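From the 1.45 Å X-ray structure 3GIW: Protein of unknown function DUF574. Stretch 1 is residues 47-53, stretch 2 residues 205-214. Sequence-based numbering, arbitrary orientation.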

ATOM      1  N   ALA A  47     -14.366   7.172 -15.803  1.00 13.10           N
ATOM      2  CA  ALA A  47     -14.597   6.029 -16.706  1.00 12.71           C
ATOM      3  C   ALA A  47     -14.636   4.724 -15.914  1.00 13.60           C
ATOM      4  O   ALA A  47     -15.443   3.831 -16.187  1.00 13.97           O
ATOM      5  CB  ALA A  47     -13.516   5.956 -17.807  1.00 13.94           C
HETATM    6  N   MSE A  48     -13.742   4.583 -14.937  1.00 12.17           N
HETATM    7  CA  MSE A  48     -13.691   3.351 -14.156  1.00 13.31           C
HETATM    8  C   MSE A  48     -14.887   3.177 -13.234  1.00 13.65           C
HETATM    9  O   MSE A  48     -15.429   2.067 -13.089  1.00 12.58           O
HETATM   10  CB  MSE A  48     -12.417   3.328 -13.353  1.00 13.75           C
HETATM   11  CG  MSE A  48     -11.192   3.260 -14.219  1.00 14.35           C
HETATM   12 SE   MSE A  48      -9.560   3.675 -13.212  0.75 14.27          SE
HETATM   13  CE  MSE A  48      -8.343   3.373 -14.682  1.00 16.26           C
ATOM     14  N   SER A  49     -15.323   4.271 -12.603  1.00 13.34           N
ATOM     15  CA  SER A  49     -16.526   4.238 -11.759  1.00 13.45           C
ATOM     16  C   SER A  49     -17.803   3.922 -12.575  1.00 12.26           C
ATOM     17  O   SER A  49     -18.738   3.344 -12.025  1.00 12.28           O
ATOM     18  CB  SER A  49     -16.710   5.550 -10.988  1.00 14.62           C
ATOM     19  OG  SER A  49     -15.676   5.732 -10.038  1.00 17.29           O
ATOM     20  N   ARG A  50     -17.830   4.297 -13.865  1.00 11.82           N
ATOM     21  CA  ARG A  50     -18.958   3.938 -14.723  1.00 13.82           C
ATOM     22  C   ARG A  50     -19.023   2.415 -14.898  1.00 13.69           C
ATOM     23  O   ARG A  50     -20.108   1.833 -14.953  1.00 15.13           O
ATOM     24  CB  ARG A  50     -18.895   4.663 -16.078  1.00 15.95           C
ATOM     25  CG  ARG A  50     -19.335   6.130 -16.023  1.00 17.93           C
ATOM     26  CD  ARG A  50     -19.095   6.845 -17.362  1.00 19.87           C
ATOM     27  NE  ARG A  50     -19.437   8.261 -17.279  1.00 23.05           N
ATOM     28  CZ  ARG A  50     -19.288   9.113 -18.287  1.00 25.51           C
ATOM     29  NH1 ARG A  50     -18.793   8.686 -19.447  1.00 27.33           N
ATOM     30  NH2 ARG A  50     -19.650  10.393 -18.150  1.00 25.61           N
ATOM     31  N   GLU A  51     -17.863   1.777 -15.011  1.00 13.59           N
ATOM     32  CA  GLU A  51     -17.793   0.311 -15.124  1.00 13.98           C
ATOM     33  C   GLU A  51     -18.067  -0.392 -13.792  1.00 13.32           C
ATOM     34  O   GLU A  51     -18.677  -1.462 -13.762  1.00 13.60           O
ATOM     35  CB  GLU A  51     -16.412  -0.125 -15.662  1.00 15.16           C
ATOM     36  CG  GLU A  51     -16.100   0.407 -17.056  1.00 17.05           C
ATOM     37  CD  GLU A  51     -16.975  -0.188 -18.147  1.00 18.26           C
ATOM     38  OE1 GLU A  51     -17.580  -1.258 -17.952  1.00 19.71           O
ATOM     39  OE2 GLU A  51     -17.039   0.413 -19.233  1.00 22.32           O
ATOM     40  N   TRP A  52     -17.615   0.212 -12.690  1.00 12.63           N
ATOM     41  CA  TRP A  52     -17.733  -0.399 -11.368  1.00 11.61           C
ATOM     42  C   TRP A  52     -18.075   0.675 -10.352  1.00 13.21           C
ATOM     43  O   TRP A  52     -17.187   1.344  -9.794  1.00 11.99           O
ATOM     44  CB  TRP A  52     -16.431  -1.114 -10.979  1.00 11.57           C
ATOM     45  CG  TRP A  52     -16.520  -1.967  -9.752  1.00 11.63           C
ATOM     46  CD1 TRP A  52     -17.579  -2.712  -9.321  1.00 11.69           C
ATOM     47  CD2 TRP A  52     -15.472  -2.184  -8.804  1.00 10.57           C
ATOM     48  NE1 TRP A  52     -17.246  -3.394  -8.187  1.00 12.22           N
ATOM     49  CE2 TRP A  52     -15.961  -3.071  -7.829  1.00 11.68           C
ATOM     50  CE3 TRP A  52     -14.177  -1.699  -8.691  1.00 11.77           C
ATOM     51  CZ2 TRP A  52     -15.176  -3.500  -6.749  1.00 12.00           C
ATOM     52  CZ3 TRP A  52     -13.402  -2.089  -7.608  1.00 12.19           C
ATOM     53  CH2 TRP A  52     -13.905  -2.994  -6.653  1.00 11.59           C
ATOM     54  N   PRO A  53     -19.377   0.882 -10.124  1.00 12.14           N
ATOM     55  CA  PRO A  53     -19.809   1.922  -9.178  1.00 11.31           C
ATOM     56  C   PRO A  53     -19.213   1.845  -7.782  1.00 12.06           C
ATOM     57  O   PRO A  53     -19.076   2.895  -7.125  1.00 13.85           O
ATOM     58  CB  PRO A  53     -21.341   1.808  -9.178  1.00 12.67           C
ATOM     59  CG  PRO A  53     -21.639   1.280 -10.598  1.00 11.86           C
ATOM     60  CD  PRO A  53     -20.521   0.296 -10.875  1.00 11.94           C
ATOM     61  N   PHE A 205     -14.238 -11.547  -6.803  1.00 12.39           N
ATOM     62  CA  PHE A 205     -15.544 -11.185  -6.216  1.00 11.65           C
ATOM     63  C   PHE A 205     -16.451 -10.382  -7.140  1.00 12.96           C
ATOM     64  O   PHE A 205     -17.633 -10.282  -6.880  1.00 13.52           O
ATOM     65  CB  PHE A 205     -15.302 -10.451  -4.892  1.00 13.11           C
ATOM     66  CG  PHE A 205     -14.544 -11.287  -3.903  1.00 13.77           C
ATOM     67  CD1 PHE A 205     -15.195 -12.242  -3.149  1.00 14.43           C
ATOM     68  CD2 PHE A 205     -13.164 -11.187  -3.773  1.00 15.68           C
ATOM     69  CE1 PHE A 205     -14.476 -13.034  -2.243  1.00 15.71           C
ATOM     70  CE2 PHE A 205     -12.477 -11.983  -2.901  1.00 15.57           C
ATOM     71  CZ  PHE A 205     -13.135 -12.886  -2.121  1.00 15.75           C
ATOM     72  N   ALA A 206     -15.916  -9.848  -8.218  1.00 13.18           N
ATOM     73  CA  ALA A 206     -16.726  -9.131  -9.225  1.00 11.72           C
ATOM     74  C   ALA A 206     -16.047  -9.196 -10.587  1.00 12.71           C
ATOM     75  O   ALA A 206     -15.530  -8.198 -11.070  1.00 12.27           O
ATOM     76  CB  ALA A 206     -17.014  -7.686  -8.782  1.00 14.20           C
ATOM     77  N   PRO A 207     -15.987 -10.400 -11.173  1.00 12.46           N
ATOM     78  CA  PRO A 207     -15.132 -10.586 -12.342  1.00 12.99           C
ATOM     79  C   PRO A 207     -15.388  -9.630 -13.483  1.00 12.51           C
ATOM     80  O   PRO A 207     -14.441  -9.086 -14.051  1.00 12.49           O
ATOM     81  CB  PRO A 207     -15.389 -12.052 -12.740  1.00 12.80           C
ATOM     82  CG  PRO A 207     -15.827 -12.725 -11.497  1.00 14.58           C
ATOM     83  CD  PRO A 207     -16.553 -11.680 -10.703  1.00 13.78           C
ATOM     84  N   GLN A 208     -16.640  -9.421 -13.868  1.00 13.16           N
ATOM     85  CA  GLN A 208     -16.902  -8.567 -15.010  1.00 14.54           C
ATOM     86  C   GLN A 208     -16.530  -7.120 -14.773  1.00 13.42           C
ATOM     87  O   GLN A 208     -15.828  -6.515 -15.577  1.00 13.57           O
ATOM     88  CB  GLN A 208     -18.364  -8.672 -15.437  1.00 16.75           C
ATOM     89  CG  GLN A 208     -18.680  -7.883 -16.715  1.00 20.38           C
ATOM     90  CD  GLN A 208     -20.013  -8.223 -17.315  1.00 22.69           C
ATOM     91  OE1 GLN A 208     -20.921  -8.739 -16.633  1.00 23.37           O
ATOM     92  NE2 GLN A 208     -20.149  -7.955 -18.611  1.00 23.88           N
ATOM     93  N   GLU A 209     -17.021  -6.551 -13.681  1.00 12.99           N
ATOM     94  CA  GLU A 209     -16.812  -5.112 -13.378  1.00 12.21           C
ATOM     95  C   GLU A 209     -15.334  -4.809 -13.074  1.00 11.34           C
ATOM     96  O   GLU A 209     -14.772  -3.849 -13.589  1.00 11.80           O
ATOM     97  CB  GLU A 209     -17.678  -4.679 -12.186  1.00 12.78           C
ATOM     98  CG  GLU A 209     -19.180  -4.745 -12.442  1.00 14.30           C
ATOM     99  CD  GLU A 209     -19.822  -6.119 -12.215  1.00 14.71           C
ATOM    100  OE1 GLU A 209     -19.169  -7.081 -11.740  1.00 14.50           O
ATOM    101  OE2 GLU A 209     -21.035  -6.271 -12.547  1.00 18.31           O
ATOM    102  N   VAL A 210     -14.701  -5.633 -12.245  1.00 11.88           N
ATOM    103  CA  VAL A 210     -13.283  -5.454 -11.927  1.00 11.10           C
ATOM    104  C   VAL A 210     -12.401  -5.726 -13.145  1.00 12.20           C
ATOM    105  O   VAL A 210     -11.427  -4.973 -13.406  1.00 12.71           O
ATOM    106  CB  VAL A 210     -12.875  -6.240 -10.674  1.00 13.00           C
ATOM    107  CG1 VAL A 210     -11.314  -6.204 -10.448  1.00 13.49           C
ATOM    108  CG2 VAL A 210     -13.646  -5.684  -9.517  1.00 13.62           C
ATOM    109  N   GLY A 211     -12.739  -6.751 -13.931  1.00 11.67           N
ATOM    110  CA  GLY A 211     -12.030  -6.962 -15.207  1.00 12.17           C
ATOM    111  C   GLY A 211     -12.088  -5.765 -16.123  1.00 12.49           C
ATOM    112  O   GLY A 211     -11.081  -5.393 -16.736  1.00 13.49           O
ATOM    113  N   ARG A 212     -13.265  -5.164 -16.271  1.00 12.34           N
ATOM    114  CA  ARG A 212     -13.401  -3.975 -17.099  1.00 12.45           C
ATOM    115  C   ARG A 212     -12.552  -2.811 -16.562  1.00 12.47           C
ATOM    116  O   ARG A 212     -11.904  -2.093 -17.348  1.00 13.15           O
ATOM    117  CB  ARG A 212     -14.887  -3.576 -17.226  1.00 14.14           C
ATOM    118  CG  ARG A 212     -15.721  -4.520 -18.095  1.00 16.45           C
ATOM    119  CD  ARG A 212     -15.431  -4.278 -19.554  1.00 20.45           C
ATOM    120  NE  ARG A 212     -16.005  -3.000 -19.982  1.00 22.20           N
ATOM    121  CZ  ARG A 212     -16.047  -2.560 -21.241  1.00 24.06           C
ATOM    122  NH1 ARG A 212     -15.579  -3.301 -22.242  1.00 25.56           N
ATOM    123  NH2 ARG A 212     -16.590  -1.380 -21.514  1.00 25.12           N
ATOM    124  N   VAL A 213     -12.541  -2.652 -15.236  1.00 12.34           N
ATOM    125  CA  VAL A 213     -11.693  -1.604 -14.610  1.00 12.37           C
ATOM    126  C   VAL A 213     -10.217  -1.866 -14.936  1.00 14.19           C
ATOM    127  O   VAL A 213      -9.498  -0.976 -15.360  1.00 12.92           O
ATOM    128  CB  VAL A 213     -11.937  -1.483 -13.089  1.00 12.28           C
ATOM    129  CG1 VAL A 213     -10.850  -0.601 -12.396  1.00 14.12           C
ATOM    130  CG2 VAL A 213     -13.333  -0.881 -12.840  1.00 13.65           C
ATOM    131  N   ALA A 214      -9.791  -3.116 -14.807  1.00 12.23           N
ATOM    132  CA  ALA A 214      -8.394  -3.460 -15.100  1.00 12.55           C
ATOM    133  C   ALA A 214      -8.050  -3.141 -16.548  1.00 13.70           C
ATOM    134  O   ALA A 214      -6.950  -2.659 -16.847  1.00 14.53           O
ATOM    135  CB  ALA A 214      -8.123  -4.925 -14.768  1.00 14.24           C
TER

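The two stretches lie far apart in sequence but pack side by side, the last turn of one helix (47-51) against the first turns of another (207-214). The helices run nearly antiparallel, at 165°, with their axes 8.9 Å apart at closest approach. The CA atoms of Met48 and Val213 are 5.4 Å apart, and those of Trp52 and Glu209 5.2 Å apart; four residues forward in the first stretch match four backward in the second, about one helical turn in each, as the near-antiparallel course requires.

Trp52 is the first residue to leave helical geometry, although its N still donates to Met48 O at 2.9 Å. Its CA-to-CB bond points toward the second helix, and with chi1 at -170° (t) and chi2 at 35° the indole lies against the start of that helix, beside Ala206, Glu209 and Val210. Val210, also t at chi1, sets CG2 over one face of the indole, 3.7 Å from the centroid of the six-membered ring of Trp52 and only 6° off its normal. This is a CH-pi contact, in which a weakly polarized methyl meets the electron-rich ring. Ala206, at the N-cap position, has only a methyl to place near the indole, its CB 4.3 Å from Trp52 NE1.

Val213 fills the space nearer the backbone. Its t rotamer (168°) brings CG2 to 3.6 Å from both Trp52 CB and Met48 O, while CG1 lies 4.3 Å from Met48 CG. A beta-branched side chain suits this spot because it sets two methyls close to the backbone: CG2 packs on both Trp52 and Met48, and CG1 adds a looser contact with the Met48 side chain. Met48, a selenomethionine, is extended beyond an m chi1, with chi2 and chi3 both t; its CA-to-CB bond points sideways, and the near-straight chain carries SE past the contact with Val213.

Toward the more exposed side, the packing gives way to charge. Glu51 folds through m, m and Arg212 through m, m, m, bends that bring carboxylate and guanidinium together. Arg212 NE donates to Glu51 OE1 at 3.1 Å and Arg212 NH2 to Glu51 OE2 at 2.9 Å, with N-H...acceptor angles of 169° and 160°. The result is a two-pronged salt bridge: the two nitrogens along one edge of the guanidinium match the two carboxylate oxygens.

Glu209 contributes differently. Its CB lies 3.5 Å from Trp52 CD1 and its CG 3.6 Å from Glu51 O, so the aliphatic base of the side chain does the packing. The m chi1 and p chi2 then lead the carboxylate away from the first stretch, keeping its charge clear of the indole.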